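Local coordinates for protein ofchtiv-g5 (Ostrinia furnacalis, PDB 6JM8) that probably hydrolyses the beta-1,4 linkages of chitin, as a group IV insect chitinase of glycoside hydrolase family 18, at residues 37-42 against 79-84; 120-125 against 160-165. All coordinates share one frame; numbering follows the deposited sequence.

Interaction 1: 37-42 against 79-84; sequences VYAFIG and LVAVGG. With NAG (2-acetamido-2-deoxy-beta-D-glucopyranose), chain B.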
ATOM      1  N   VAL A  37       9.047   1.299  -5.863  1.00 11.75           N
ATOM      2  CA  VAL A  37       8.009   0.780  -6.746  1.00 15.26           C
ATOM      3  C   VAL A  37       7.316   1.951  -7.431  1.00 16.61           C
ATOM      4  O   VAL A  37       6.772   2.838  -6.762  1.00 13.81           O
ATOM      5  CB  VAL A  37       6.999  -0.089  -5.981  1.00 16.09           C
ATOM      6  CG1 VAL A  37       6.017  -0.718  -6.941  1.00 12.29           C
ATOM      7  CG2 VAL A  37       7.727  -1.169  -5.198  1.00 13.81           C
ATOM      8  N   TYR A  38       7.326   1.938  -8.762  1.00 15.58           N
ATOM      9  CA  TYR A  38       6.712   2.977  -9.585  1.00 16.01           C
ATOM     10  C   TYR A  38       5.248   2.613  -9.815  1.00 17.55           C
ATOM     11  O   TYR A  38       4.947   1.667 -10.550  1.00 13.95           O
ATOM     12  CB  TYR A  38       7.472   3.097 -10.905  1.00 10.92           C
ATOM     13  CG  TYR A  38       7.161   4.309 -11.759  1.00 15.94           C
ATOM     14  CD1 TYR A  38       5.970   4.402 -12.471  1.00 12.58           C
ATOM     15  CD2 TYR A  38       8.081   5.343 -11.885  1.00 13.13           C
ATOM     16  CE1 TYR A  38       5.694   5.502 -13.263  1.00 12.47           C
ATOM     17  CE2 TYR A  38       7.818   6.443 -12.678  1.00 11.05           C
ATOM     18  CZ  TYR A  38       6.623   6.517 -13.364  1.00 17.89           C
ATOM     19  OH  TYR A  38       6.350   7.612 -14.149  1.00 18.69           O
ATOM     20  N   ALA A  39       4.339   3.362  -9.198  1.00 18.38           N
ATOM     21  CA  ALA A  39       2.904   3.134  -9.321  1.00 15.69           C
ATOM     22  C   ALA A  39       2.274   4.274 -10.109  1.00 18.44           C
ATOM     23  O   ALA A  39       2.548   5.445  -9.824  1.00 16.86           O
ATOM     24  CB  ALA A  39       2.254   3.032  -7.938  1.00 12.81           C
ATOM     25  N   PHE A  40       1.443   3.950 -11.106  1.00 18.66           N
ATOM     26  CA  PHE A  40       1.173   2.599 -11.608  1.00 18.61           C
ATOM     27  C   PHE A  40       1.294   2.588 -13.132  1.00 24.70           C
ATOM     28  O   PHE A  40       1.155   3.629 -13.770  1.00 19.09           O
ATOM     29  CB  PHE A  40      -0.248   2.130 -11.269  1.00 14.40           C
ATOM     30  CG  PHE A  40      -0.493   1.823  -9.823  1.00 17.63           C
ATOM     31  CD1 PHE A  40      -0.021   0.652  -9.251  1.00 16.36           C
ATOM     32  CD2 PHE A  40      -1.270   2.674  -9.054  1.00 15.66           C
ATOM     33  CE1 PHE A  40      -0.282   0.363  -7.926  1.00 18.08           C
ATOM     34  CE2 PHE A  40      -1.533   2.391  -7.736  1.00 15.80           C
ATOM     35  CZ  PHE A  40      -1.040   1.235  -7.169  1.00 17.14           C
ATOM     36  N   ILE A  41       1.516   1.416 -13.716  1.00 17.76           N
ATOM     37  CA  ILE A  41       1.186   1.181 -15.108  1.00 20.67           C
ATOM     38  C   ILE A  41      -0.109   0.378 -15.159  1.00 25.95           C
ATOM     39  O   ILE A  41      -0.596  -0.123 -14.147  1.00 17.99           O
ATOM     40  CB  ILE A  41       2.324   0.465 -15.880  1.00 18.43           C
ATOM     41  CG1 ILE A  41       2.618  -0.906 -15.271  1.00 17.89           C
ATOM     42  CG2 ILE A  41       3.570   1.337 -15.940  1.00 13.01           C
ATOM     43  CD1 ILE A  41       3.427  -1.813 -16.177  1.00 16.85           C
ATOM     44  N   GLY A  42      -0.681   0.257 -16.351  1.00 15.13           N
ATOM     45  CA  GLY A  42      -1.922  -0.477 -16.502  1.00 18.56           C
ATOM     46  C   GLY A  42      -1.938  -1.380 -17.718  1.00 20.29           C
ATOM     47  O   GLY A  42      -0.905  -1.584 -18.363  1.00 22.48           O
ATOM     48  N   LEU A  79      11.127  -1.381  -8.979  1.00 14.13           N
ATOM     49  CA  LEU A  79      10.096  -2.158  -9.643  1.00 13.07           C
ATOM     50  C   LEU A  79       9.036  -1.228 -10.214  1.00 15.62           C
ATOM     51  O   LEU A  79       8.893  -0.074  -9.798  1.00 19.71           O
ATOM     52  CB  LEU A  79       9.444  -3.161  -8.681  1.00 13.24           C
ATOM     53  CG  LEU A  79      10.282  -4.279  -8.052  1.00 19.54           C
ATOM     54  CD1 LEU A  79      11.178  -3.759  -6.940  1.00 27.87           C
ATOM     55  CD2 LEU A  79       9.379  -5.390  -7.528  1.00 27.27           C
ATOM     56  N   VAL A  80       8.300  -1.741 -11.193  1.00 14.45           N
ATOM     57  CA  VAL A  80       7.119  -1.074 -11.723  1.00 13.42           C
ATOM     58  C   VAL A  80       5.899  -1.875 -11.288  1.00 12.32           C
ATOM     59  O   VAL A  80       5.925  -3.111 -11.271  1.00 16.09           O
ATOM     60  CB  VAL A  80       7.180  -0.913 -13.258  1.00 15.09           C
ATOM     61  CG1 VAL A  80       7.074  -2.259 -13.969  1.00 13.25           C
ATOM     62  CG2 VAL A  80       6.099   0.046 -13.736  1.00 12.13           C
ATOM     63  N   ALA A  81       4.844  -1.169 -10.895  1.00 13.58           N
ATOM     64  CA  ALA A  81       3.631  -1.791 -10.387  1.00 14.23           C
ATOM     65  C   ALA A  81       2.515  -1.638 -11.409  1.00 17.20           C
ATOM     66  O   ALA A  81       2.241  -0.525 -11.872  1.00 12.54           O
ATOM     67  CB  ALA A  81       3.210  -1.176  -9.050  1.00 12.47           C
ATOM     68  N   VAL A  82       1.877  -2.752 -11.758  1.00 15.23           N
ATOM     69  CA  VAL A  82       0.761  -2.767 -12.695  1.00 16.68           C
ATOM     70  C   VAL A  82      -0.522  -2.991 -11.908  1.00 16.19           C
ATOM     71  O   VAL A  82      -0.579  -3.856 -11.025  1.00 18.33           O
ATOM     72  CB  VAL A  82       0.947  -3.838 -13.786  1.00 17.85           C
ATOM     73  CG1 VAL A  82       1.093  -5.230 -13.177  1.00 12.37           C
ATOM     74  CG2 VAL A  82      -0.213  -3.797 -14.772  1.00 21.41           C
ATOM     75  N   GLY A  83      -1.544  -2.200 -12.214  1.00 18.74           N
ATOM     76  CA  GLY A  83      -2.816  -2.346 -11.542  1.00 14.96           C
ATOM     77  C   GLY A  83      -3.139  -1.220 -10.585  1.00 16.92           C
ATOM     78  O   GLY A  83      -3.055  -0.041 -10.940  1.00 16.61           O
ATOM     79  N   GLY A  84      -3.505  -1.575  -9.362  1.00 16.14           N
ATOM     80  CA  GLY A  84      -3.968  -0.592  -8.408  1.00 20.39           C
ATOM     81  C   GLY A  84      -5.472  -0.448  -8.442  1.00 21.18           C
ATOM     82  O   GLY A  84      -6.183  -1.057  -9.248  1.00 17.44           O
TER
HETATM   83  C1  NAG B   3      -4.410   0.105  -2.419  1.00 30.65           C
HETATM   84  C2  NAG B   3      -3.567   0.359  -3.713  1.00 26.81           C
HETATM   85  C3  NAG B   3      -3.716   1.802  -4.220  1.00 26.78           C
HETATM   86  C4  NAG B   3      -4.275   2.726  -3.154  1.00 22.57           C
HETATM   87  C5  NAG B   3      -3.661   2.404  -1.803  1.00 24.88           C
HETATM   88  C6  NAG B   3      -4.145   3.378  -0.759  1.00 27.46           C
HETATM   89  C7  NAG B   3      -1.598  -1.097  -3.962  1.00 39.12           C
HETATM   90  C8  NAG B   3      -0.137  -1.255  -3.681  1.00 20.84           C
HETATM   91  N2  NAG B   3      -2.162   0.029  -3.515  1.00 28.63           N
HETATM   92  O3  NAG B   3      -4.525   1.859  -5.388  1.00 20.22           O
HETATM   93  O4  NAG B   3      -3.884   4.060  -3.443  1.00 30.96           O
HETATM   94  O5  NAG B   3      -4.050   1.093  -1.368  1.00 30.08           O
HETATM   95  O6  NAG B   3      -5.429   2.989  -0.294  1.00 29.42           O
HETATM   96  O7  NAG B   3      -2.241  -1.962  -4.548  1.00 41.24           O
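Tyr38 and Ile41 pair through their backbones with Leu79, Ala81 and Gly83, the two strands running parallel with their axes 4.3 Å apart and 23° between them. Tyr38 N donates to Leu79 O at 2.8 Å and Ala81 N returns to Tyr38 O; the ladder then resumes with Ile41 N to Ala81 O and Gly83 N to Ile41 O. Between these two halves the first strand spends one residue more than the second, at the cis peptide bond joining Ala39 to Phe40.

That irregularity delivers the Phe40 ring to the sugar site. With CG beside the backbone N (chi1 -71°), the ring carries Ala39 CB over the centre of one face, while Gly84 CA makes a CH-pi contact with the other, 3.8 Å from the centroid. Gly83 O lies over that second face too, toward the rim, and Ala81 O meets the ring edge in plane. The outer end of the ring approaches the bound N-acetylglucosamine obliquely, Phe40 CE2 being 3.8 Å from NAG O3. Toward the barrel interior Val37 CG1 presses on Ala81 CB at 3.5 Å. On the outer face Ile41 straddles two valines: its CG2 meets Val80 CG2 at 3.6 Å, the side chains crossing at about a right angle, and its CG1 sits 3.7 Å from Val82 CB.

These are neighbouring strands of the family 18 TIM barrel. Strand 5-11 bonds to the other edge of 37-42, and strand 120-124 to the other edge of 79-83. Helix 99-115 covers Ile41, Val80 and Val82, Tyr38 OH is hydrogen-bonded to Asp57 and Asn62, and Trp345 from strand 341-345 meets the Phe40 ring beside the glycan pocket.

Interaction 2: 120-125 against 160-165; sequences GLDVDW and LLTVAV. With NAG (2-acetamido-2-deoxy-beta-D-glucopyranose), chain B.
Asp122 and Thr162 meet because the aspartate turns CG away from its backbone N (chi1 -175°) while the threonine holds OG1 between its N and carbonyl carbon (chi1 72°). The side chains cross at about a right angle, and Thr162 OG1 donates to Asp122 OD1 over a very short 2.5 Å. The same OD1 accepts from a water that also donates to Val163 O, which gives the carboxylate a second polar anchor inside the barrel. The other oxygen, Asp122 OD2, lies 2.5 Å from Asp124 OD1.

Asp124 rests its carboxylate against the methyl of Ala164, OD1 to CB being 3.2 Å. From there OD2 comes within 3.2 Å of C8, the acetamide methyl of the bound N-acetylglucosamine, and Ala164 CB also approaches that methyl. Asp122 and Asp124 fit the Asp-x-Asp of the family 18 chitinase signature.

Beneath them runs a regular parallel ladder: Leu121 N to Leu160 O, Thr162 N to Leu121 O, Val123 N to Thr162 O, and a longer Ala164 N to Val123 O at 3.2 Å. Beyond it one water takes the N-H of Trp125, and another lies between Trp125 O and Ala164 O. On the outward face Val123 CG2 touches Leu161 CD1 at 4.0 Å.

The pair forms a beta-alpha-beta crossover of the barrel, with connecting helix 138-154 packed on Leu121, Leu161 and Val163. Strand 77-83 flanks 120-124, and strand 187-191 flanks 160-166.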
ATOM      1  N   GLY A 120      12.043  -5.345 -11.888  1.00 15.79           N
ATOM      2  CA  GLY A 120      10.986  -6.317 -11.702  1.00 18.14           C
ATOM      3  C   GLY A 120       9.611  -5.694 -11.793  1.00 19.01           C
ATOM      4  O   GLY A 120       9.449  -4.499 -12.062  1.00 15.50           O
ATOM      5  N   LEU A 121       8.614  -6.545 -11.546  1.00 15.19           N
ATOM      6  CA  LEU A 121       7.209  -6.198 -11.691  1.00 15.04           C
ATOM      7  C   LEU A 121       6.467  -6.502 -10.398  1.00 19.14           C
ATOM      8  O   LEU A 121       6.611  -7.592  -9.834  1.00 17.17           O
ATOM      9  CB  LEU A 121       6.572  -6.970 -12.853  1.00 15.01           C
ATOM     10  CG  LEU A 121       5.084  -6.740 -13.116  1.00 17.82           C
ATOM     11  CD1 LEU A 121       4.845  -5.329 -13.628  1.00 15.52           C
ATOM     12  CD2 LEU A 121       4.549  -7.771 -14.102  1.00 15.22           C
ATOM     13  N   ASP A 122       5.679  -5.537  -9.937  1.00 17.04           N
ATOM     14  CA  ASP A 122       4.775  -5.718  -8.810  1.00 19.28           C
ATOM     15  C   ASP A 122       3.352  -5.786  -9.355  1.00 22.69           C
ATOM     16  O   ASP A 122       2.867  -4.816  -9.948  1.00 22.99           O
ATOM     17  CB  ASP A 122       4.930  -4.572  -7.810  1.00 17.91           C
ATOM     18  CG  ASP A 122       4.101  -4.765  -6.558  1.00 31.78           C
ATOM     19  OD1 ASP A 122       4.315  -5.765  -5.841  1.00 31.48           O
ATOM     20  OD2 ASP A 122       3.237  -3.902  -6.289  1.00 34.79           O
ATOM     21  N   VAL A 123       2.698  -6.931  -9.180  1.00 17.69           N
ATOM     22  CA  VAL A 123       1.358  -7.150  -9.713  1.00 17.54           C
ATOM     23  C   VAL A 123       0.350  -6.748  -8.645  1.00 19.74           C
ATOM     24  O   VAL A 123       0.255  -7.392  -7.596  1.00 24.41           O
ATOM     25  CB  VAL A 123       1.149  -8.604 -10.150  1.00 19.22           C
ATOM     26  CG1 VAL A 123      -0.264  -8.792 -10.676  1.00 15.22           C
ATOM     27  CG2 VAL A 123       2.175  -8.997 -11.194  1.00 18.57           C
ATOM     28  N   ASP A 124      -0.402  -5.678  -8.905  1.00 19.26           N
ATOM     29  CA  ASP A 124      -1.361  -5.182  -7.928  1.00 14.68           C
ATOM     30  C   ASP A 124      -2.773  -5.245  -8.492  1.00 22.48           C
ATOM     31  O   ASP A 124      -3.449  -4.224  -8.628  1.00 17.09           O
ATOM     32  CB  ASP A 124      -1.025  -3.750  -7.500  1.00 14.43           C
ATOM     33  CG  ASP A 124       0.317  -3.657  -6.838  1.00 29.50           C
ATOM     34  OD1 ASP A 124       0.948  -4.710  -6.677  1.00 26.46           O
ATOM     35  OD2 ASP A 124       0.753  -2.541  -6.483  1.00 36.38           O
ATOM     36  N   TRP A 125      -3.259  -6.449  -8.766  1.00 11.78           N
ATOM     37  CA  TRP A 125      -4.567  -6.681  -9.287  1.00 13.23           C
ATOM     38  C   TRP A 125      -5.513  -6.649  -8.124  1.00 15.62           C
ATOM     39  O   TRP A 125      -5.438  -7.475  -7.327  1.00 18.06           O
ATOM     40  CB  TRP A 125      -4.616  -8.015 -10.000  1.00 17.71           C
ATOM     41  CG  TRP A 125      -5.932  -8.505 -10.397  1.00 18.33           C
ATOM     42  CD1 TRP A 125      -7.114  -7.878 -10.261  1.00 20.38           C
ATOM     43  CD2 TRP A 125      -6.227  -9.789 -10.959  1.00 15.19           C
ATOM     44  NE1 TRP A 125      -8.134  -8.663 -10.716  1.00 20.46           N
ATOM     45  CE2 TRP A 125      -7.619  -9.848 -11.145  1.00 17.49           C
ATOM     46  CE3 TRP A 125      -5.461 -10.876 -11.329  1.00 13.66           C
ATOM     47  CZ2 TRP A 125      -8.243 -10.937 -11.692  1.00 14.22           C
ATOM     48  CZ3 TRP A 125      -6.085 -11.955 -11.844  1.00 23.38           C
ATOM     49  CH2 TRP A 125      -7.467 -11.973 -12.033  1.00 18.87           C
ATOM     50  N   LEU A 160      12.648  -9.482 -10.596  1.00 17.08           N
ATOM     51  CA  LEU A 160      11.827  -9.752  -9.428  1.00 21.30           C
ATOM     52  C   LEU A 160      10.351  -9.781  -9.801  1.00 20.40           C
ATOM     53  O   LEU A 160       9.888  -9.031 -10.665  1.00 18.63           O
ATOM     54  CB  LEU A 160      12.059  -8.696  -8.345  1.00 18.20           C
ATOM     55  CG  LEU A 160      13.447  -8.555  -7.720  1.00 23.14           C
ATOM     56  CD1 LEU A 160      13.488  -7.320  -6.833  1.00 22.32           C
ATOM     57  CD2 LEU A 160      13.811  -9.802  -6.927  1.00 29.82           C
ATOM     58  N   LEU A 161       9.606 -10.657  -9.132  1.00 17.66           N
ATOM     59  CA  LEU A 161       8.156 -10.718  -9.267  1.00 16.47           C
ATOM     60  C   LEU A 161       7.546 -10.652  -7.877  1.00 18.78           C
ATOM     61  O   LEU A 161       7.808 -11.522  -7.040  1.00 18.50           O
ATOM     62  CB  LEU A 161       7.709 -11.988  -9.992  1.00 16.54           C
ATOM     63  CG  LEU A 161       6.197 -12.215 -10.017  1.00 14.54           C
ATOM     64  CD1 LEU A 161       5.518 -11.189 -10.913  1.00 18.56           C
ATOM     65  CD2 LEU A 161       5.866 -13.629 -10.469  1.00 16.49           C
ATOM     66  N   THR A 162       6.747  -9.616  -7.631  1.00 13.06           N
ATOM     67  CA  THR A 162       6.104  -9.395  -6.345  1.00 16.02           C
ATOM     68  C   THR A 162       4.629  -9.084  -6.568  1.00 17.99           C
ATOM     69  O   THR A 162       4.203  -8.762  -7.679  1.00 14.39           O
ATOM     70  CB  THR A 162       6.772  -8.250  -5.568  1.00 22.77           C
ATOM     71  OG1 THR A 162       6.438  -6.997  -6.178  1.00 19.59           O
ATOM     72  CG2 THR A 162       8.287  -8.413  -5.570  1.00 26.51           C
ATOM     73  N   VAL A 163       3.845  -9.193  -5.497  1.00 12.49           N
ATOM     74  CA  VAL A 163       2.417  -8.910  -5.546  1.00 11.92           C
ATOM     75  C   VAL A 163       2.025  -8.088  -4.330  1.00 18.04           C
ATOM     76  O   VAL A 163       2.659  -8.159  -3.272  1.00 18.63           O
ATOM     77  CB  VAL A 163       1.558 -10.195  -5.614  1.00 22.50           C
ATOM     78  CG1 VAL A 163       1.887 -11.004  -6.860  1.00 18.28           C
ATOM     79  CG2 VAL A 163       1.744 -11.035  -4.352  1.00 18.14           C
ATOM     80  N   ALA A 164       0.974  -7.291  -4.496  1.00 17.21           N
ATOM     81  CA  ALA A 164       0.286  -6.637  -3.393  1.00 19.15           C
ATOM     82  C   ALA A 164      -1.107  -7.240  -3.287  1.00 17.71           C
ATOM     83  O   ALA A 164      -1.810  -7.361  -4.295  1.00 14.25           O
ATOM     84  CB  ALA A 164       0.205  -5.124  -3.602  1.00 16.46           C
ATOM     85  N   VAL A 165      -1.499  -7.625  -2.071  1.00 16.85           N
ATOM     86  CA  VAL A 165      -2.690  -8.437  -1.855  1.00 14.30           C
ATOM     87  C   VAL A 165      -3.508  -7.877  -0.699  1.00 17.62           C
ATOM     88  O   VAL A 165      -2.992  -7.192   0.187  1.00 14.94           O
ATOM     89  CB  VAL A 165      -2.328  -9.910  -1.571  1.00 16.83           C
ATOM     90  CG1 VAL A 165      -1.589 -10.520  -2.752  1.00 19.61           C
ATOM     91  CG2 VAL A 165      -1.489 -10.001  -0.308  1.00 18.35           C
TER
HETATM   92  C1  NAG B   3      -4.410   0.105  -2.419  1.00 30.65           C
HETATM   93  C2  NAG B   3      -3.567   0.359  -3.713  1.00 26.81           C
HETATM   94  C3  NAG B   3      -3.716   1.802  -4.220  1.00 26.78           C
HETATM   95  C4  NAG B   3      -4.275   2.726  -3.154  1.00 22.57           C
HETATM   96  C5  NAG B   3      -3.661   2.404  -1.803  1.00 24.88           C
HETATM   97  C6  NAG B   3      -4.145   3.378  -0.759  1.00 27.46           C
HETATM   98  C7  NAG B   3      -1.598  -1.097  -3.962  1.00 39.12           C
HETATM   99  C8  NAG B   3      -0.137  -1.255  -3.681  1.00 20.84           C
HETATM  100  N2  NAG B   3      -2.162   0.029  -3.515  1.00 28.63           N
HETATM  101  O3  NAG B   3      -4.525   1.859  -5.388  1.00 20.22           O
HETATM  102  O4  NAG B   3      -3.884   4.060  -3.443  1.00 30.96           O
HETATM  103  O5  NAG B   3      -4.050   1.093  -1.368  1.00 30.08           O
HETATM  104  O6  NAG B   3      -5.429   2.989  -0.294  1.00 29.42           O
HETATM  105  O7  NAG B   3      -2.241  -1.962  -4.548  1.00 41.24           O
HETATM  106  O   HOH W   1       4.528  -5.543  -2.895  1.00 31.45           O
HETATM  107  O   HOH W   2      -2.083  -8.640  -7.378  1.00 23.06           O
HETATM  108  O   HOH W   3      -4.114  -8.781  -5.395  1.00 21.47           O

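How the interactions relate
Both contacts are buried strand pairs of the same barrel, in series along the chain, with centres about 8 Å apart. They join directly where strands 77-83 and 120-124 are neighbours: Val80 O probably accepts from Asp122 N, and Gly84 N probably donates to Asp124 O. Outward, both are mainly aliphatic and lie under helices, Tyr38 being the exception in interaction 1. Inward they differ: interaction 1 is apolar, ending in an aromatic ring and two glycines, whereas interaction 2 gathers carboxylates, a hydroxyl and water. The chemistries converge at the bound sugar, where Phe40 CE1 packs 3.4 Å from Asp124 OD2. Ring and acid thus share one pocket wall, contacting adjacent substituents of one N-acetylglucosamine, O3 and the C2 acetamide.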